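Local coordinates for protein SaTIE-TED (PDB 6FX6) that is of unknown function but, as a thioester domain of a staphylococcal surface protein, probably helps the bacterium attach covalently to host targets, at residues A[81-86]-A[223-228]; A[169-172]-A[176-179]; A[182-187]-A[198-203]. All coordinates share one frame; numbering follows the deposited sequence.

Contact 1: A[81-86]-A[223-228]; sequences ISHFGY and LKPFDP
Ser82, on the helix 72-87, faces Leu223 at the start of an irregular run of chain, with 6.2 Å between their CA atoms, and the next helix residue, His83, lies against Pro225, two positions further along the loop, with a slightly wider CA spacing. Both pairs point their side chains at each other. Ser82 CB packs on Leu223 CB at 3.7 Å, while the hydroxyl is carried past it: OG stands opposite the backbone N (chi1 178°) and looks along the loop backbone without bonding to it directly. Two ordered waters make the link instead. One lies 2.9 Å from Ser82 OG and accepts a hydrogen bond from Leu223 N (3.1 Å). The other sits 2.8 Å from the same OG and donates to Leu223 O at 2.6 Å. A single hydroxyl is thereby linked through water to both polar backbone atoms of one residue. The second pair is apolar on the loop side. His83 extends away from its own backbone N (chi1 180°), which brings ND1 to 3.9 Å from Pro225 CG, the proline meeting the imidazole obliquely and the two side chains crossing at about a right angle. His83 CD2 also lies 3.6 Å above the centre of the Phe84 ring. Ile203 and Ile205 add hydrophobic cover around His83, and Phe46 of strand 43-47 lies against Ser82. The helix belongs to the thioester domain, and the loop leads from strand 220-222 of the eight-stranded sheet to strand 231-238 of the four-stranded one. Water joins Ser82 to the buried backbone of Leu223, consistent with a loop held on the helix partly through water and partly by apolar contacts, Pro225 also touching Met80.

Contact 2: A[169-172]-A[176-179]; sequences IRTP and NAKI
Ile169 reaches across to the strand 175-180 with a chain that can be followed outward from CB, the branch point where it divides. On one branch Ile169 CG2 lies opposite the backbone N and meets Ala177 CB at 4.0 Å. The longer branch leaves on the other side, with CG1 opposite the carbonyl carbon (chi1 -54°), and stays extended (chi2 175°), which pushes CD1 well forward. Ile169 CD1 lies 3.7 Å from the carbonyl oxygen Ala177 O, and 4.0 Å from Ile179 CD1, the two isoleucine side chains crossing at a slant. It also stands over the backbone between them, near Lys178 CA. Two residues further along, Thr171 repeats the approach with a shorter reach: Thr171 CG2 touches Ala177 CB at 3.6 Å. Its hydroxyl, held between the backbone N and the carbonyl carbon (chi1 57°), makes a weak hydrogen bond to Val175 O, at the start of the facing strand. The alanine methyl thus has a methyl from each of two successive inward-facing residues, Ile169 and Thr171, while Arg170 between them points away and forms a salt bridge with Asp201. The backbones do not pair here. Arg170 bonds instead to His199 in one sheet, and Asn176 and Lys178 bond to Thr187 and Ile185 in the other; Ile198, from the first sheet, also packs on Ala177. Two strands joined by a short connection, whose side chains meet while each backbone hydrogen-bonds to a different sheet, are what is called a beta-arch. Here it carries the chain from strand 168-170, at the margin of the four-stranded sheet, to strand 175-180, at the margin of the three-stranded one, as such arches do in beta-sandwiches.

Contact 3: A[182-187]-A[198-203]; sequences NKLIVT and IHLDRI
Roughly antiparallel but in different sheets, the strands carrying Leu184 and Val186 on one side and Leu200 and Ile198 on the other lie with their CA atoms 9.6 Å apart for Leu184 and Leu200 and 9.4 Å for Val186 and Ile198. That spacing is far too wide for backbone pairing and is the distance at which two sheets stack face to face, with alternate residues of each strand turned inward. The side chains close the gap, reaching toward each other tip to tip. Leu184 projects with CG opposite its backbone N (chi1 176°), and the methyl CD1 comes to 4.1 Å from Leu200 CD2, a single methyl-to-methyl meeting at the ends of two leucines. The neighbouring pair is forked. Ile198 stays extended beyond CG1 (chi2 173°), so its terminal CD1 is carried straight at Val186, where it lies 3.9 Å from CG1 and 3.9 Å from CG2. The tip therefore sits symmetrically in the cleft of the valine branch. Leu235 of strand 231-238 touches both Val186 and Ile198, and Ile169 of strand 168-170 touches Ile198 and Leu200. Residues of the opposite parity serve other partners, as when His199 ND1 bonds to Asp230. The backbone of 182-187 is meanwhile engaged within its own sheet, Leu184 bonding to Phe156 and Val186 to Gly154. Four buried aliphatic side chains make up the whole meeting, and since none carries a polar group, the contact is held by van der Waals packing and by the exclusion of water, not by any directional bond, as in the interior of a beta-sandwich.

Contacts 2 and 3 belong to one sandwich, their centres 6 Å apart. They share its two sheets: strands 175-180 and 183-188 are neighbours in one, where Lys178 O also packs on Leu184 CD1 at 3.7 Å, and strands 168-170 and 195-201 in the other. Contact 1 lies near the middle of the chain, its centre about 21 Å from that of contact 3 and 23 Å from that of contact 2, and both fall within the chain that its segments span. The loop 223-228 reaches both: its first half lies on the helix, and at its far end Pro228 O probably accepts from Arg202 N at 3.0 Å, while Pro228 CG packs on Arg170 NH1.

Contact 1: A[81-86]-A[223-228]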
loop_
_atom_site.group_PDB
_atom_site.type_symbol
_atom_site.label_atom_id
_atom_site.label_comp_id
_atom_site.label_asym_id
_atom_site.label_seq_id
_atom_site.Cartn_x
_atom_site.Cartn_y
_atom_site.Cartn_z
ATOM N N ILE A 81 -2.994 2.909 2.424
ATOM C CA ILE A 81 -2.875 3.117 3.865
ATOM C C ILE A 81 -2.298 1.871 4.539
ATOM O O ILE A 81 -1.421 1.984 5.391
ATOM C CB ILE A 81 -4.223 3.519 4.506
ATOM C CG1 ILE A 81 -4.668 4.891 3.975
ATOM C CG2 ILE A 81 -4.097 3.581 6.023
ATOM C CD1 ILE A 81 -6.145 5.168 4.142
ATOM N N SER A 82 -2.783 0.694 4.156
ATOM C CA SER A 82 -2.241 -0.549 4.681
ATOM C C SER A 82 -0.753 -0.665 4.343
ATOM O O SER A 82 0.070 -0.891 5.229
ATOM C CB SER A 82 -3.010 -1.748 4.136
ATOM O OG SER A 82 -2.454 -2.971 4.596
ATOM N N HIS A 83 -0.415 -0.458 3.071
ATOM C CA HIS A 83 0.961 -0.634 2.600
ATOM C C HIS A 83 1.951 0.336 3.255
ATOM O O HIS A 83 2.887 -0.092 3.940
ATOM C CB HIS A 83 1.032 -0.507 1.079
ATOM C CG HIS A 83 2.411 -0.667 0.530
ATOM N ND1 HIS A 83 3.017 -1.897 0.383
ATOM C CD2 HIS A 83 3.313 0.253 0.115
ATOM C CE1 HIS A 83 4.229 -1.727 -0.116
ATOM N NE2 HIS A 83 4.436 -0.432 -0.280
ATOM N N PHE A 84 1.739 1.631 3.039
ATOM C CA PHE A 84 2.659 2.657 3.535
ATOM C C PHE A 84 2.553 2.885 5.038
ATOM O O PHE A 84 3.544 3.248 5.680
ATOM C CB PHE A 84 2.455 3.973 2.783
ATOM C CG PHE A 84 2.848 3.899 1.339
ATOM C CD1 PHE A 84 4.193 3.856 0.979
ATOM C CD2 PHE A 84 1.886 3.872 0.335
ATOM C CE1 PHE A 84 4.571 3.788 -0.354
ATOM C CE2 PHE A 84 2.259 3.804 -1.000
ATOM C CZ PHE A 84 3.600 3.756 -1.345
ATOM N N GLY A 85 1.363 2.664 5.595
ATOM C CA GLY A 85 1.125 2.842 7.022
ATOM C C GLY A 85 1.786 1.796 7.888
ATOM O O GLY A 85 2.353 2.122 8.925
ATOM N N TYR A 86 1.725 0.534 7.479
ATOM C CA TYR A 86 2.275 -0.517 8.319
ATOM C C TYR A 86 3.191 -1.501 7.606
ATOM O O TYR A 86 4.335 -1.656 8.014
ATOM C CB TYR A 86 1.164 -1.253 9.090
ATOM C CG TYR A 86 1.754 -2.091 10.188
ATOM C CD1 TYR A 86 2.215 -1.499 11.365
ATOM C CD2 TYR A 86 1.939 -3.466 10.023
ATOM C CE1 TYR A 86 2.801 -2.255 12.361
ATOM C CE2 TYR A 86 2.533 -4.230 11.018
ATOM C CZ TYR A 86 2.954 -3.620 12.183
ATOM O OH TYR A 86 3.536 -4.370 13.172
ATOM N N LEU A 223 -5.127 -6.203 2.674
ATOM C CA LEU A 223 -5.281 -5.091 1.744
ATOM C C LEU A 223 -4.013 -4.904 0.909
ATOM O O LEU A 223 -3.260 -3.930 1.077
ATOM C CB LEU A 223 -5.631 -3.817 2.517
ATOM C CG LEU A 223 -6.862 -3.907 3.427
ATOM C CD1 LEU A 223 -6.980 -2.652 4.281
ATOM C CD2 LEU A 223 -8.129 -4.142 2.615
ATOM N N LYS A 224 -3.803 -5.846 -0.005
ATOM C CA LYS A 224 -2.629 -5.851 -0.872
ATOM C C LYS A 224 -2.770 -4.791 -1.958
ATOM O O LYS A 224 -3.828 -4.682 -2.577
ATOM C CB LYS A 224 -2.446 -7.212 -1.537
ATOM C CG LYS A 224 -2.264 -8.373 -0.576
ATOM C CD LYS A 224 -1.882 -9.626 -1.337
ATOM C CE LYS A 224 -1.792 -10.827 -0.420
ATOM N NZ LYS A 224 -1.389 -12.027 -1.196
ATOM N N PRO A 225 -1.705 -4.009 -2.198
ATOM C CA PRO A 225 -1.755 -3.059 -3.307
ATOM C C PRO A 225 -1.684 -3.797 -4.644
ATOM O O PRO A 225 -0.887 -4.721 -4.793
ATOM C CB PRO A 225 -0.530 -2.167 -3.072
ATOM C CG PRO A 225 0.402 -2.990 -2.263
ATOM C CD PRO A 225 -0.409 -3.988 -1.496
ATOM N N PHE A 226 -2.525 -3.397 -5.590
ATOM C CA PHE A 226 -2.666 -4.104 -6.876
ATOM C C PHE A 226 -2.025 -3.356 -8.044
ATOM O O PHE A 226 -2.120 -3.809 -9.182
ATOM C CB PHE A 226 -4.145 -4.421 -7.179
ATOM C CG PHE A 226 -5.054 -3.223 -7.139
ATOM C CD1 PHE A 226 -5.170 -2.377 -8.238
ATOM C CD2 PHE A 226 -5.801 -2.939 -5.994
ATOM C CE1 PHE A 226 -6.006 -1.269 -8.199
ATOM C CE2 PHE A 226 -6.643 -1.835 -5.948
ATOM C CZ PHE A 226 -6.746 -0.999 -7.054
ATOM N N ASP A 227 -1.366 -2.234 -7.756
ATOM C CA ASP A 227 -0.759 -1.380 -8.768
ATOM C C ASP A 227 0.666 -1.067 -8.306
ATOM O O ASP A 227 0.845 -0.584 -7.188
ATOM C CB ASP A 227 -1.575 -0.088 -8.887
ATOM C CG ASP A 227 -1.257 0.715 -10.151
ATOM O OD1 ASP A 227 -0.143 0.599 -10.713
ATOM O OD2 ASP A 227 -2.143 1.490 -10.574
ATOM N N PRO A 228 1.683 -1.331 -9.151
ATOM C CA PRO A 228 3.038 -0.932 -8.748
ATOM C C PRO A 228 3.307 0.587 -8.744
ATOM O O PRO A 228 4.359 1.005 -8.262
ATOM C CB PRO A 228 3.940 -1.646 -9.763
ATOM C CG PRO A 228 3.075 -1.908 -10.938
ATOM C CD PRO A 228 1.684 -2.088 -10.416
HETATM O O HOH W 1 -3.458 -5.677 5.187
HETATM O O HOH W 2 -0.962 -3.573 2.316
#

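Contact 2: A[169-172]-A[176-179]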
loop_
_atom_site.group_PDB
_atom_site.type_symbol
_atom_site.label_atom_id
_atom_site.label_comp_id
_atom_site.label_asym_id
_atom_site.label_seq_id
_atom_site.Cartn_x
_atom_site.Cartn_y
_atom_site.Cartn_z
ATOM N N ILE A 169 12.822 -1.925 -10.605
ATOM C CA ILE A 169 12.952 -1.548 -12.010
ATOM C C ILE A 169 12.700 -2.792 -12.854
ATOM O O ILE A 169 13.352 -3.811 -12.643
ATOM C CB ILE A 169 14.362 -0.981 -12.336
ATOM C CG1 ILE A 169 14.718 0.181 -11.392
ATOM C CG2 ILE A 169 14.432 -0.514 -13.789
ATOM C CD1 ILE A 169 16.124 0.731 -11.561
ATOM N N ARG A 170 11.755 -2.702 -13.791
ATOM C CA ARG A 170 11.510 -3.763 -14.773
ATOM C C ARG A 170 11.976 -3.285 -16.142
ATOM O O ARG A 170 11.669 -2.162 -16.569
ATOM C CB ARG A 170 10.030 -4.129 -14.844
ATOM C CG ARG A 170 9.459 -4.733 -13.571
ATOM C CD ARG A 170 8.131 -4.087 -13.199
ATOM N NE ARG A 170 7.074 -4.365 -14.157
ATOM C CZ ARG A 170 5.932 -3.680 -14.292
ATOM N NH1 ARG A 170 5.649 -2.612 -13.544
ATOM N NH2 ARG A 170 5.062 -4.070 -15.216
ATOM N N THR A 171 12.722 -4.150 -16.818
ATOM C CA THR A 171 13.235 -3.875 -18.142
ATOM C C THR A 171 13.098 -5.138 -18.974
ATOM O O THR A 171 13.226 -6.245 -18.432
ATOM C CB THR A 171 14.727 -3.481 -18.094
ATOM O OG1 THR A 171 15.489 -4.525 -17.469
ATOM C CG2 THR A 171 14.918 -2.195 -17.317
ATOM N N PRO A 172 12.852 -4.988 -20.290
ATOM C CA PRO A 172 12.922 -6.165 -21.145
ATOM C C PRO A 172 14.373 -6.605 -21.329
ATOM O O PRO A 172 15.296 -5.853 -21.004
ATOM C CB PRO A 172 12.333 -5.669 -22.466
ATOM C CG PRO A 172 12.665 -4.217 -22.484
ATOM C CD PRO A 172 12.521 -3.777 -21.059
ATOM N N ASN A 176 19.553 -2.383 -19.999
ATOM C CA ASN A 176 20.054 -2.152 -18.643
ATOM C C ASN A 176 19.583 -0.779 -18.191
ATOM O O ASN A 176 19.685 0.192 -18.940
ATOM C CB ASN A 176 21.581 -2.205 -18.594
ATOM C CG ASN A 176 22.114 -3.618 -18.546
ATOM O OD1 ASN A 176 21.799 -4.439 -19.408
ATOM N ND2 ASN A 176 22.934 -3.910 -17.541
ATOM N N ALA A 177 19.082 -0.707 -16.964
ATOM C CA ALA A 177 18.545 0.526 -16.414
ATOM C C ALA A 177 18.898 0.632 -14.942
ATOM O O ALA A 177 18.539 -0.247 -14.159
ATOM C CB ALA A 177 17.038 0.571 -16.597
ATOM N N LYS A 178 19.598 1.712 -14.581
ATOM C CA LYS A 178 19.973 2.003 -13.196
ATOM C C LYS A 178 19.603 3.444 -12.846
ATOM O O LYS A 178 19.576 4.319 -13.718
ATOM C CB LYS A 178 21.480 1.782 -12.992
ATOM C CG LYS A 178 21.913 1.823 -11.531
ATOM C CD LYS A 178 23.395 1.546 -11.325
ATOM C CE LYS A 178 23.759 1.732 -9.857
ATOM N NZ LYS A 178 25.176 1.393 -9.562
ATOM N N ILE A 179 19.334 3.676 -11.561
ATOM C CA ILE A 179 19.060 5.008 -11.018
ATOM C C ILE A 179 20.293 5.528 -10.247
ATOM O O ILE A 179 20.943 4.788 -9.503
ATOM C CB ILE A 179 17.780 4.992 -10.141
ATOM C CG1 ILE A 179 16.548 4.823 -11.045
ATOM C CG2 ILE A 179 17.644 6.269 -9.310
ATOM C CD1 ILE A 179 15.276 4.425 -10.332
#

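Contact 3: A[182-187]-A[198-203]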
loop_
_atom_site.group_PDB
_atom_site.type_symbol
_atom_site.label_atom_id
_atom_site.label_comp_id
_atom_site.label_asym_id
_atom_site.label_seq_id
_atom_site.Cartn_x
_atom_site.Cartn_y
_atom_site.Cartn_z
ATOM N N ASN A 182 18.665 11.687 -9.333
ATOM C CA ASN A 182 17.504 11.951 -10.195
ATOM C C ASN A 182 17.749 11.622 -11.671
ATOM O O ASN A 182 16.998 12.071 -12.537
ATOM C CB ASN A 182 17.035 13.404 -10.014
ATOM C CG ASN A 182 16.126 13.570 -8.817
ATOM O OD1 ASN A 182 15.251 12.735 -8.573
ATOM N ND2 ASN A 182 16.320 14.650 -8.066
ATOM N N LYS A 183 18.761 10.797 -11.946
ATOM C CA LYS A 183 19.100 10.399 -13.306
ATOM C C LYS A 183 18.764 8.922 -13.519
ATOM O O LYS A 183 19.075 8.081 -12.674
ATOM C CB LYS A 183 20.586 10.650 -13.574
ATOM C CG LYS A 183 21.057 12.046 -13.196
ATOM C CD LYS A 183 22.261 12.481 -14.019
ATOM C CE LYS A 183 22.745 13.868 -13.624
ATOM N NZ LYS A 183 23.584 14.491 -14.688
ATOM N N LEU A 184 18.100 8.629 -14.636
ATOM C CA LEU A 184 17.881 7.264 -15.094
ATOM C C LEU A 184 18.954 6.976 -16.134
ATOM O O LEU A 184 18.995 7.642 -17.168
ATOM C CB LEU A 184 16.480 7.105 -15.699
ATOM C CG LEU A 184 16.143 5.730 -16.304
ATOM C CD1 LEU A 184 16.174 4.638 -15.246
ATOM C CD2 LEU A 184 14.795 5.750 -17.018
ATOM N N ILE A 185 19.812 5.994 -15.846
ATOM C CA ILE A 185 20.972 5.654 -16.674
ATOM C C ILE A 185 20.629 4.393 -17.465
ATOM O O ILE A 185 20.374 3.346 -16.880
ATOM C CB ILE A 185 22.234 5.379 -15.806
ATOM C CG1 ILE A 185 22.458 6.477 -14.751
ATOM C CG2 ILE A 185 23.476 5.205 -16.675
ATOM C CD1 ILE A 185 22.658 7.869 -15.302
ATOM N N VAL A 186 20.654 4.490 -18.792
ATOM C CA VAL A 186 20.118 3.446 -19.664
ATOM C C VAL A 186 21.082 3.074 -20.778
ATOM O O VAL A 186 21.686 3.947 -21.399
ATOM C CB VAL A 186 18.804 3.910 -20.318
ATOM C CG1 VAL A 186 18.228 2.819 -21.206
ATOM C CG2 VAL A 186 17.796 4.317 -19.255
ATOM N N THR A 187 21.214 1.774 -21.031
ATOM C CA THR A 187 21.853 1.291 -22.250
ATOM C C THR A 187 21.038 0.123 -22.812
ATOM O O THR A 187 20.559 -0.722 -22.062
ATOM C CB THR A 187 23.344 0.932 -22.035
ATOM O OG1 THR A 187 23.927 0.510 -23.277
ATOM C CG2 THR A 187 23.530 -0.163 -20.991
ATOM N N ILE A 198 10.673 0.719 -19.908
ATOM C CA ILE A 198 11.256 0.625 -18.576
ATOM C C ILE A 198 10.213 1.078 -17.549
ATOM O O ILE A 198 9.617 2.142 -17.708
ATOM C CB ILE A 198 12.522 1.507 -18.474
ATOM C CG1 ILE A 198 13.596 0.983 -19.439
ATOM C CG2 ILE A 198 13.044 1.535 -17.043
ATOM C CD1 ILE A 198 14.829 1.853 -19.556
ATOM N N HIS A 199 10.001 0.274 -16.508
ATOM C CA HIS A 199 9.062 0.599 -15.429
ATOM C C HIS A 199 9.810 0.849 -14.137
ATOM O O HIS A 199 10.581 -0.002 -13.706
ATOM C CB HIS A 199 8.083 -0.552 -15.172
ATOM C CG HIS A 199 7.362 -1.026 -16.391
ATOM N ND1 HIS A 199 6.135 -0.527 -16.769
ATOM C CD2 HIS A 199 7.681 -1.977 -17.301
ATOM C CE1 HIS A 199 5.735 -1.141 -17.871
ATOM N NE2 HIS A 199 6.655 -2.025 -18.214
ATOM N N LEU A 200 9.553 1.997 -13.516
ATOM C CA LEU A 200 10.162 2.376 -12.236
ATOM C C LEU A 200 9.109 2.300 -11.129
ATOM O O LEU A 200 8.391 3.266 -10.890
ATOM C CB LEU A 200 10.738 3.790 -12.333
ATOM C CG LEU A 200 11.612 4.066 -13.556
ATOM C CD1 LEU A 200 12.138 5.495 -13.482
ATOM C CD2 LEU A 200 12.750 3.061 -13.672
ATOM N N ASP A 201 9.038 1.148 -10.457
ATOM C CA ASP A 201 7.958 0.847 -9.511
ATOM C C ASP A 201 8.176 1.458 -8.131
ATOM O O ASP A 201 9.273 1.377 -7.573
ATOM C CB ASP A 201 7.814 -0.668 -9.310
ATOM C CG ASP A 201 7.554 -1.415 -10.596
ATOM O OD1 ASP A 201 6.890 -0.872 -11.501
ATOM O OD2 ASP A 201 8.014 -2.565 -10.689
ATOM N N ARG A 202 7.116 2.028 -7.571
ATOM C CA ARG A 202 7.106 2.435 -6.166
ATOM C C ARG A 202 6.816 1.264 -5.218
ATOM O O ARG A 202 7.257 1.282 -4.073
ATOM C CB ARG A 202 6.080 3.544 -5.932
ATOM C CG ARG A 202 6.472 4.881 -6.529
ATOM C CD ARG A 202 5.309 5.854 -6.477
ATOM N NE ARG A 202 5.694 7.190 -6.927
ATOM C CZ ARG A 202 6.259 8.138 -6.173
ATOM N NH1 ARG A 202 6.535 7.940 -4.878
ATOM N NH2 ARG A 202 6.555 9.314 -6.725
ATOM N N ILE A 203 6.061 0.270 -5.695
ATOM C CA ILE A 203 5.656 -0.890 -4.896
ATOM C C ILE A 203 6.070 -2.188 -5.603
ATOM O O ILE A 203 5.735 -2.400 -6.766
ATOM C CB ILE A 203 4.125 -0.890 -4.654
ATOM C CG1 ILE A 203 3.709 0.384 -3.898
ATOM C CG2 ILE A 203 3.699 -2.135 -3.879
ATOM C CD1 ILE A 203 2.209 0.574 -3.743
#